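Local coordinates for virulence sensor protein BvgS (Bordetella pertussis, PDB 6ZJ8), which acts as a virulence sensor histidine kinase, in which this PAS domain probably helps relay signals toward the kinase part, at residues 51-56 / 82-87. Residues are numbered along the deposited sequence; the frame is centred on the assembly and turned at random.
Sequences DAYLDT and REMHEF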
loop_
_atom_site.group_PDB
_atom_site.type_symbol
_atom_site.label_atom_id
_atom_site.label_comp_id
_atom_site.label_asym_id
_atom_site.label_seq_id
_atom_site.Cartn_x
_atom_site.Cartn_y
_atom_site.Cartn_z
ATOM N N ASP A 51 -4.301 -6.832 4.264
ATOM C CA ASP A 51 -3.364 -7.343 5.259
ATOM C C ASP A 51 -1.920 -7.242 4.785
ATOM O O ASP A 51 -1.007 -7.156 5.611
ATOM C CB ASP A 51 -3.701 -8.792 5.599
ATOM C CG ASP A 51 -5.026 -8.929 6.314
ATOM O OD1 ASP A 51 -5.600 -7.894 6.720
ATOM O OD2 ASP A 51 -5.492 -10.074 6.470
ATOM N N ALA A 52 -1.690 -7.262 3.470
ATOM C CA ALA A 52 -0.339 -7.040 2.966
ATOM C C ALA A 52 0.155 -5.656 3.359
ATOM O O ALA A 52 1.320 -5.483 3.737
ATOM C CB ALA A 52 -0.307 -7.212 1.449
ATOM N N TYR A 53 -0.726 -4.657 3.281
ATOM C CA TYR A 53 -0.405 -3.323 3.770
ATOM C C TYR A 53 -0.129 -3.350 5.270
ATOM O O TYR A 53 0.951 -2.958 5.729
ATOM C CB TYR A 53 -1.564 -2.376 3.445
ATOM C CG TYR A 53 -1.301 -0.927 3.772
ATOM C CD1 TYR A 53 -1.300 -0.480 5.084
ATOM C CD2 TYR A 53 -1.069 -0.002 2.765
ATOM C CE1 TYR A 53 -1.058 0.843 5.385
ATOM C CE2 TYR A 53 -0.829 1.324 3.057
ATOM C CZ TYR A 53 -0.825 1.742 4.367
ATOM O OH TYR A 53 -0.589 3.064 4.660
ATOM N N LEU A 54 -1.102 -3.829 6.049
ATOM C CA LEU A 54 -1.005 -3.750 7.504
ATOM C C LEU A 54 0.173 -4.557 8.036
ATOM O O LEU A 54 0.870 -4.113 8.955
ATOM C CB LEU A 54 -2.311 -4.236 8.133
ATOM C CG LEU A 54 -3.556 -3.437 7.745
ATOM C CD1 LEU A 54 -4.817 -4.103 8.273
ATOM C CD2 LEU A 54 -3.436 -2.007 8.262
ATOM N N ASP A 55 0.408 -5.748 7.481
ATOM C CA ASP A 55 1.449 -6.619 8.017
ATOM C C ASP A 55 2.852 -6.140 7.664
ATOM O O ASP A 55 3.810 -6.515 8.347
ATOM C CB ASP A 55 1.244 -8.050 7.519
ATOM C CG ASP A 55 0.084 -8.750 8.208
ATOM O OD1 ASP A 55 -0.553 -8.134 9.088
ATOM O OD2 ASP A 55 -0.190 -9.921 7.871
ATOM N N THR A 56 3.001 -5.330 6.614
ATOM C CA THR A 56 4.290 -4.699 6.359
ATOM C C THR A 56 4.794 -3.980 7.602
ATOM O O THR A 56 5.997 -3.982 7.891
ATOM C CB THR A 56 4.174 -3.713 5.195
ATOM O OG1 THR A 56 3.896 -4.427 3.984
ATOM C CG2 THR A 56 5.466 -2.908 5.036
ATOM N N ARG A 82 5.701 7.781 10.043
ATOM C CA ARG A 82 6.945 7.975 9.305
ATOM C C ARG A 82 7.185 6.830 8.328
ATOM O O ARG A 82 7.467 7.054 7.145
ATOM C CB ARG A 82 8.110 8.111 10.287
ATOM C CG ARG A 82 9.460 8.361 9.636
ATOM C CD ARG A 82 10.546 8.622 10.673
ATOM N NE ARG A 82 10.692 7.516 11.617
ATOM C CZ ARG A 82 11.230 6.337 11.315
ATOM N NH1 ARG A 82 11.668 6.092 10.085
ATOM N NH2 ARG A 82 11.321 5.395 12.244
ATOM N N GLU A 83 7.062 5.590 8.805
ATOM C CA GLU A 83 7.314 4.434 7.949
ATOM C C GLU A 83 6.328 4.373 6.790
ATOM O O GLU A 83 6.718 4.106 5.647
ATOM C CB GLU A 83 7.247 3.157 8.782
ATOM C CG GLU A 83 8.223 3.138 9.950
ATOM C CD GLU A 83 7.921 2.036 10.939
ATOM O OE1 GLU A 83 6.849 1.405 10.815
ATOM O OE2 GLU A 83 8.751 1.803 11.844
ATOM N N MET A 84 5.046 4.622 7.059
ATOM C CA MET A 84 4.053 4.566 5.992
ATOM C C MET A 84 4.306 5.640 4.943
ATOM O O MET A 84 4.102 5.408 3.745
ATOM C CB MET A 84 2.651 4.720 6.573
ATOM C CG MET A 84 2.231 3.561 7.445
ATOM S SD MET A 84 0.472 3.574 7.811
ATOM C CE MET A 84 0.353 2.086 8.789
ATOM N N HIS A 85 4.742 6.827 5.372
ATOM C CA HIS A 85 4.967 7.914 4.426
ATOM C C HIS A 85 5.941 7.500 3.331
ATOM O O HIS A 85 5.788 7.896 2.169
ATOM C CB HIS A 85 5.485 9.150 5.160
ATOM C CG HIS A 85 5.547 10.376 4.304
ATOM N ND1 HIS A 85 6.738 10.948 3.907
ATOM C CD2 HIS A 85 4.567 11.136 3.761
ATOM C CE1 HIS A 85 6.487 12.008 3.161
ATOM N NE2 HIS A 85 5.177 12.144 3.057
ATOM N N GLU A 86 6.946 6.695 3.679
ATOM C CA GLU A 86 7.937 6.278 2.693
ATOM C C GLU A 86 7.311 5.406 1.609
ATOM O O GLU A 86 7.637 5.551 0.424
ATOM C CB GLU A 86 9.081 5.544 3.395
ATOM C CG GLU A 86 9.912 6.447 4.303
ATOM C CD GLU A 86 10.846 5.678 5.220
ATOM O OE1 GLU A 86 11.303 6.262 6.227
ATOM O OE2 GLU A 86 11.124 4.491 4.942
ATOM N N PHE A 87 6.405 4.505 1.989
ATOM C CA PHE A 87 5.796 3.613 1.010
ATOM C C PHE A 87 4.737 4.307 0.165
ATOM O O PHE A 87 4.479 3.881 -0.966
ATOM C CB PHE A 87 5.169 2.408 1.712
ATOM C CG PHE A 87 6.171 1.434 2.249
ATOM C CD1 PHE A 87 6.680 1.579 3.527
ATOM C CD2 PHE A 87 6.605 0.371 1.476
ATOM C CE1 PHE A 87 7.603 0.679 4.023
ATOM C CE2 PHE A 87 7.525 -0.532 1.967
ATOM C CZ PHE A 87 8.026 -0.379 3.240
#
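Y53 and M84 make the tightly packed part of this contact, a worked example of two short helices meeting through side-chain ends while their backbones stay apart. The nearest CA atoms, those of T56 and M84, are still 9.3 Å from each other. With CG anti to the backbone N (chi1 -174°), the Y53 ring reaches across from helix 51-57 and meets the extended M84 chain at about a right angle. The thioether comes to the ring edge as a Met-aromatic contact, M84 SD lying 5.1 Å from the Y53 ring centroid. M84 SD is 3.4 Å from Y53 OH, and the methyl carries the touch along the rim, M84 CE to Y53 CE1 at 3.9 Å. The looser side is the partly exposed end at T56, where a single methyl, T56 CG2, rests over one face of the buried F87 ring, 4.0 Å from F87 CZ. The same torsion (chi1 -66°) that sets T56 OG1 toward A52 O, to which it donates at 2.8 Å, carries CG2 toward the ring. Both helices belong to the PAS fold and pack over its antiparallel sheet, where W135 of strand 128-137 meets the Y53 and F87 rings. With the phenol oxygen beside the sulfur but no hydrogen bond assigned between the helices, cohesion here probably comes mostly from dispersion and shape.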